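Local coordinates for protein 3-dehydroquinate dehydratase (Clostridium difficile, PDB 4H3D) that catalyses the cis-dehydration of 3-dehydroquinate to 3-dehydroshikimate, the third step of the chorismate pathway, through an imine intermediate with the enzyme, at residues 203-207 with 224-229; 18-22 with 246-251. All blocks are in the same frame, centred on the assembly; numbering follows the deposited sequence.

Interaction 1 of 2, residues 203-207 with 224-229; sequences PIITM and GSALTF. With SHL (5-hydroxy-6-methyl-4-oxo-4H-pyran-2-carboxylic acid), chain I.
Residues 203-207 and 224-229 bring together the seventh and eighth strands of the TIM barrel of this type I dehydroquinase. Segment 203-207 is extended. Segment 224-229 turns at Gly224 (phi/psi 127/-7, angles that call for glycine) and again at Ala226 (-87/-18) before strand 227-229. The axes of strands 205-207 and 227-229 approach to 6.8 Å at their closest and cross at -41°, running roughly the same way. The nearest CA atoms are those of Ile205 and Ser225, 4.7 Å apart.

Two direct hydrogen bonds and two bridging waters hold this barrel seam, rather than a regular parallel ladder. Ala226 N donates to Ile204 O at 2.8 Å. Ser225 is chi1 t, so Thr206 N donates to its OG at 3.0 Å. Water 1 accepts from Ile204 N at 3.0 Å and donates to Gly224 O at 2.6 Å. Water 2 donates to Thr206 O at 2.9 Å and to Leu227 O at 2.7 Å.

Apolar side chains pack beside these polar contacts. Pro203 CB meets Ala226 CB at 3.7 Å. Ile205 (m, t) sets CG1 3.9 Å from Leu227 CB and CG2 4.1 Å from Phe229 CE1, at the ring edge. Met207 (p, t, p) curls its CE to 3.6 Å from Phe229 CD1. Its SD lies 3.3 Å from SHL CAK. Phe229 (chi1 m, chi2 74°) carries SHL CAL over one ring face. Lys174, the Schiff-base lysine, makes a cation-pi contact with this ring. The chemistry thus passes from backbone and water bridging to an apolar, aromatic lining beside the ligand and catalytic lysine.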
loop_
_atom_site.group_PDB
_atom_site.type_symbol
_atom_site.label_atom_id
_atom_site.label_comp_id
_atom_site.label_asym_id
_atom_site.label_seq_id
_atom_site.Cartn_x
_atom_site.Cartn_y
_atom_site.Cartn_z
ATOM N N PRO B 203 -15.006 -7.110 -13.641
ATOM C CA PRO B 203 -14.180 -6.384 -12.682
ATOM C C PRO B 203 -15.002 -5.949 -11.482
ATOM O O PRO B 203 -16.221 -5.752 -11.601
ATOM C CB PRO B 203 -13.676 -5.170 -13.479
ATOM C CG PRO B 203 -14.090 -5.440 -14.931
ATOM C CD PRO B 203 -15.299 -6.298 -14.827
ATOM N N ILE B 204 -14.331 -5.835 -10.340
ATOM C CA ILE B 204 -14.944 -5.428 -9.098
ATOM C C ILE B 204 -14.185 -4.253 -8.520
ATOM O O ILE B 204 -13.013 -4.006 -8.877
ATOM C CB ILE B 204 -14.995 -6.574 -8.062
ATOM C CG1 ILE B 204 -13.580 -6.974 -7.617
ATOM C CG2 ILE B 204 -15.758 -7.805 -8.660
ATOM C CD1 ILE B 204 -13.538 -8.053 -6.568
ATOM N N ILE B 205 -14.874 -3.521 -7.647
ATOM C CA ILE B 205 -14.361 -2.339 -6.982
ATOM C C ILE B 205 -14.550 -2.520 -5.485
ATOM O O ILE B 205 -15.671 -2.740 -5.021
ATOM C CB ILE B 205 -15.180 -1.085 -7.388
ATOM C CG1 ILE B 205 -15.193 -0.904 -8.905
ATOM C CG2 ILE B 205 -14.655 0.171 -6.666
ATOM C CD1 ILE B 205 -16.334 0.072 -9.394
ATOM N N THR B 206 -13.469 -2.419 -4.715
ATOM C CA THR B 206 -13.565 -2.554 -3.262
ATOM C C THR B 206 -12.670 -1.586 -2.568
ATOM O O THR B 206 -11.614 -1.179 -3.124
ATOM C CB THR B 206 -13.129 -3.950 -2.762
ATOM O OG1 THR B 206 -11.705 -4.109 -2.938
ATOM C CG2 THR B 206 -13.895 -5.063 -3.519
ATOM N N MET B 207 -13.063 -1.193 -1.359
ATOM C CA MET B 207 -12.233 -0.332 -0.527
ATOM C C MET B 207 -12.561 -0.479 0.941
ATOM O O MET B 207 -13.675 -0.853 1.322
ATOM C CB MET B 207 -12.364 1.142 -0.912
ATOM C CG MET B 207 -13.647 1.785 -0.479
ATOM S SD MET B 207 -13.739 3.508 -0.998
ATOM C CE MET B 207 -13.661 3.330 -2.784
ATOM N N GLY B 224 -6.986 -7.020 -6.686
ATOM C CA GLY B 224 -8.113 -7.142 -7.601
ATOM C C GLY B 224 -9.078 -5.995 -7.784
ATOM O O GLY B 224 -9.950 -6.092 -8.646
ATOM N N SER B 225 -8.976 -4.917 -7.006
ATOM C CA SER B 225 -9.913 -3.814 -7.202
ATOM C C SER B 225 -9.535 -3.081 -8.508
ATOM O O SER B 225 -8.367 -2.703 -8.716
ATOM C CB SER B 225 -9.961 -2.860 -6.011
ATOM O OG SER B 225 -10.955 -1.863 -6.245
ATOM N N ALA B 226 -10.523 -2.907 -9.374
ATOM C CA ALA B 226 -10.320 -2.354 -10.725
ATOM C C ALA B 226 -10.358 -0.845 -10.825
ATOM O O ALA B 226 -9.871 -0.279 -11.809
ATOM C CB ALA B 226 -11.356 -2.957 -11.702
ATOM N N LEU B 227 -10.921 -0.196 -9.808
ATOM C CA LEU B 227 -11.093 1.257 -9.792
ATOM C C LEU B 227 -10.787 1.791 -8.381
ATOM O O LEU B 227 -11.219 1.198 -7.383
ATOM C CB LEU B 227 -12.541 1.584 -10.177
ATOM C CG LEU B 227 -12.903 3.023 -10.503
ATOM C CD1 LEU B 227 -12.113 3.472 -11.702
ATOM C CD2 LEU B 227 -14.369 3.176 -10.768
ATOM N N THR B 228 -10.045 2.895 -8.298
ATOM C CA THR B 228 -9.693 3.479 -7.029
ATOM C C THR B 228 -10.065 4.966 -7.090
ATOM O O THR B 228 -9.988 5.591 -8.146
ATOM C CB THR B 228 -8.220 3.245 -6.670
ATOM O OG1 THR B 228 -7.951 3.805 -5.380
ATOM C CG2 THR B 228 -7.295 3.846 -7.717
ATOM N N PHE B 229 -10.505 5.506 -5.962
ATOM C CA PHE B 229 -10.988 6.878 -5.903
ATOM C C PHE B 229 -10.014 7.826 -5.206
ATOM O O PHE B 229 -9.574 7.581 -4.083
ATOM C CB PHE B 229 -12.353 6.907 -5.202
ATOM C CG PHE B 229 -13.455 6.237 -5.993
ATOM C CD1 PHE B 229 -13.521 4.859 -6.090
ATOM C CD2 PHE B 229 -14.421 6.988 -6.632
ATOM C CE1 PHE B 229 -14.546 4.242 -6.831
ATOM C CE2 PHE B 229 -15.443 6.375 -7.364
ATOM C CZ PHE B 229 -15.494 5.003 -7.458
HETATM O OAD SHL I . -13.326 7.154 -1.907
HETATM C CAH SHL I . -14.153 6.952 -0.983
HETATM O OAA SHL I . -13.887 7.265 0.205
HETATM C CAK SHL I . -15.429 6.350 -1.318
HETATM O OAG SHL I . -15.678 6.006 -2.689
HETATM C CAF SHL I . -16.975 5.605 -3.066
HETATM C CAL SHL I . -17.238 5.413 -4.382
HETATM C CAJ SHL I . -17.911 5.536 -2.094
HETATM O OAC SHL I . -19.155 5.187 -2.412
HETATM C CAI SHL I . -17.609 5.809 -0.790
HETATM C CAE SHL I . -16.390 6.204 -0.403
HETATM O OAB SHL I . -18.543 5.691 0.142
HETATM O O HOH W 1 -11.517 -6.798 -10.584
HETATM O O HOH W 2 -11.051 1.207 -4.692
#

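Interaction 2 of 2, residues 18-22 with 246-251; sequences GRPKI and LNSVLN
This is a strand-to-helix contact on the outside of the TIM barrel, where the start of the first strand meets the C-terminal helix 243-256. Arg19 and Pro20 are extended (phi/psi -70/143 and -58/149) and lead into strand 21-26. Residues 246-251 are regular helix. The nearest CA pairs are Arg19 with Leu250, 7.0 Å, and Ile22 with Asn247, 7.3 Å.

Arg19 (t, t, p; chi4 173°) lays its guanidinium across the helix, with Leu250 CB over one face. Asn247 (chi1 t) and Asn251 (chi1 m) each bring OD1 to the same nitrogen. Arg19 NH1 donates to Asn247 OD1 at 2.6 Å and to Asn251 OD1 at 2.9 Å, so NH1 bridges two asparagines one helical turn apart. Water 3 accepts from Arg19 NH2 at 2.7 Å and donates to Asn247 OD1 at 3.1 Å. Arg19 NE also donates to Pro20 O at 3.1 Å, which folds the side chain back on its own loop.

Next to the polar group, Ile22 (m, t) brings CD1 to 3.4 Å from Asn247 CA. Leu250 (m, t) extends CD1 to 3.4 Å from Ile22 CG1.

Around the contact, Leu246 and Leu250 also touch Thr228 of strand 227-229, Leu246 reaches Leu218 of helix 215-218, and Val249 packs on Val249 of the second subunit.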
loop_
_atom_site.group_PDB
_atom_site.type_symbol
_atom_site.label_atom_id
_atom_site.label_comp_id
_atom_site.label_asym_id
_atom_site.label_seq_id
_atom_site.Cartn_x
_atom_site.Cartn_y
_atom_site.Cartn_z
ATOM N N GLY B 18 -4.906 -4.047 -16.871
ATOM C CA GLY B 18 -3.732 -3.326 -16.400
ATOM C C GLY B 18 -3.832 -2.639 -15.040
ATOM O O GLY B 18 -4.338 -3.196 -14.060
ATOM N N ARG B 19 -3.335 -1.414 -14.999
ATOM C CA ARG B 19 -3.289 -0.634 -13.799
ATOM C C ARG B 19 -4.725 -0.231 -13.436
ATOM O O ARG B 19 -5.524 0.012 -14.331
ATOM C CB ARG B 19 -2.455 0.613 -14.064
ATOM C CG ARG B 19 -1.836 1.232 -12.830
ATOM C CD ARG B 19 -1.560 2.701 -13.053
ATOM N NE ARG B 19 -2.826 3.419 -13.093
ATOM C CZ ARG B 19 -2.954 4.735 -13.132
ATOM N NH1 ARG B 19 -1.883 5.519 -13.140
ATOM N NH2 ARG B 19 -4.173 5.270 -13.161
ATOM N N PRO B 20 -5.063 -0.188 -12.132
ATOM C CA PRO B 20 -6.393 0.269 -11.764
ATOM C C PRO B 20 -6.639 1.670 -12.274
ATOM O O PRO B 20 -5.703 2.468 -12.361
ATOM C CB PRO B 20 -6.345 0.294 -10.238
ATOM C CG PRO B 20 -5.334 -0.727 -9.888
ATOM C CD PRO B 20 -4.341 -0.749 -10.984
ATOM N N LYS B 21 -7.888 1.973 -12.580
ATOM C CA LYS B 21 -8.249 3.290 -13.076
ATOM C C LYS B 21 -8.582 4.195 -11.903
ATOM O O LYS B 21 -9.135 3.743 -10.891
ATOM C CB LYS B 21 -9.427 3.187 -14.046
ATOM C CG LYS B 21 -9.223 2.122 -15.160
ATOM C CD LYS B 21 -7.967 2.368 -15.980
ATOM C CE LYS B 21 -7.781 1.293 -17.056
ATOM N NZ LYS B 21 -7.429 -0.044 -16.450
ATOM N N ILE B 22 -8.239 5.464 -12.034
ATOM C CA ILE B 22 -8.491 6.437 -10.980
ATOM C C ILE B 22 -9.705 7.276 -11.302
ATOM O O ILE B 22 -9.800 7.874 -12.403
ATOM C CB ILE B 22 -7.303 7.403 -10.801
ATOM C CG1 ILE B 22 -6.052 6.637 -10.401
ATOM C CG2 ILE B 22 -7.632 8.457 -9.723
ATOM C CD1 ILE B 22 -4.811 7.508 -10.286
ATOM N N LEU B 246 -2.062 9.628 -5.838
ATOM C CA LEU B 246 -2.560 8.279 -6.042
ATOM C C LEU B 246 -2.033 7.758 -7.384
ATOM O O LEU B 246 -1.614 6.592 -7.499
ATOM C CB LEU B 246 -4.094 8.273 -5.997
ATOM C CG LEU B 246 -4.820 6.935 -6.089
ATOM C CD1 LEU B 246 -4.300 6.008 -5.029
ATOM C CD2 LEU B 246 -6.377 7.129 -5.958
ATOM N N ASN B 247 -2.028 8.622 -8.394
ATOM C CA ASN B 247 -1.509 8.243 -9.706
ATOM C C ASN B 247 -0.039 7.818 -9.600
ATOM O O ASN B 247 0.360 6.804 -10.161
ATOM C CB ASN B 247 -1.642 9.388 -10.723
ATOM C CG ASN B 247 -1.308 8.940 -12.145
ATOM O OD1 ASN B 247 -1.968 8.064 -12.698
ATOM N ND2 ASN B 247 -0.297 9.552 -12.739
ATOM N N SER B 248 0.749 8.585 -8.854
ATOM C CA SER B 248 2.161 8.284 -8.685
ATOM C C SER B 248 2.378 6.920 -8.040
ATOM O O SER B 248 3.210 6.149 -8.491
ATOM C CB SER B 248 2.839 9.361 -7.845
ATOM O OG SER B 248 2.685 10.623 -8.453
ATOM N N VAL B 249 1.628 6.631 -6.983
ATOM C CA VAL B 249 1.762 5.343 -6.291
ATOM C C VAL B 249 1.354 4.164 -7.192
ATOM O O VAL B 249 2.042 3.139 -7.227
ATOM C CB VAL B 249 0.963 5.304 -4.985
ATOM C CG1 VAL B 249 1.129 3.934 -4.300
ATOM C CG2 VAL B 249 1.430 6.413 -4.042
ATOM N N LEU B 250 0.252 4.313 -7.926
ATOM C CA LEU B 250 -0.201 3.265 -8.820
ATOM C C LEU B 250 0.844 2.951 -9.896
ATOM O O LEU B 250 1.039 1.788 -10.260
ATOM C CB LEU B 250 -1.529 3.634 -9.468
ATOM C CG LEU B 250 -2.723 3.810 -8.537
ATOM C CD1 LEU B 250 -3.982 4.159 -9.354
ATOM C CD2 LEU B 250 -2.956 2.586 -7.751
ATOM N N ASN B 251 1.505 3.983 -10.411
ATOM C CA ASN B 251 2.540 3.778 -11.430
ATOM C C ASN B 251 3.749 3.083 -10.831
ATOM O O ASN B 251 4.372 2.239 -11.473
ATOM C CB ASN B 251 2.955 5.098 -12.070
ATOM C CG ASN B 251 1.900 5.653 -13.008
ATOM O OD1 ASN B 251 0.933 4.957 -13.375
ATOM N ND2 ASN B 251 2.083 6.905 -13.426
HETATM O O HOH W 3 -4.816 7.788 -14.012
#

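The two contacts lie with centres 11 Å apart and meet where strand 21-26 pairs with strand 227-229, the join between the first and last strands of the barrel. Lys21 of interaction 2 probably hydrogen-bonds to interaction 1 twice: Lys21 O to Thr228 N at 2.9 Å and Lys21 N to Ala226 O at 3.1 Å. Successive residues of strand 227-229 point to opposite sides. Phe229 goes to interaction 1 and the ligand pocket, with its CB 3.4 Å from SHL OAD. Thr228 turns to helix 243-256, and its CG2 packs on Leu250 CD1 at 3.7 Å. Interaction 2 is farther from the pocket: the side chain of Leu246 is about 8 Å from the bound SHL.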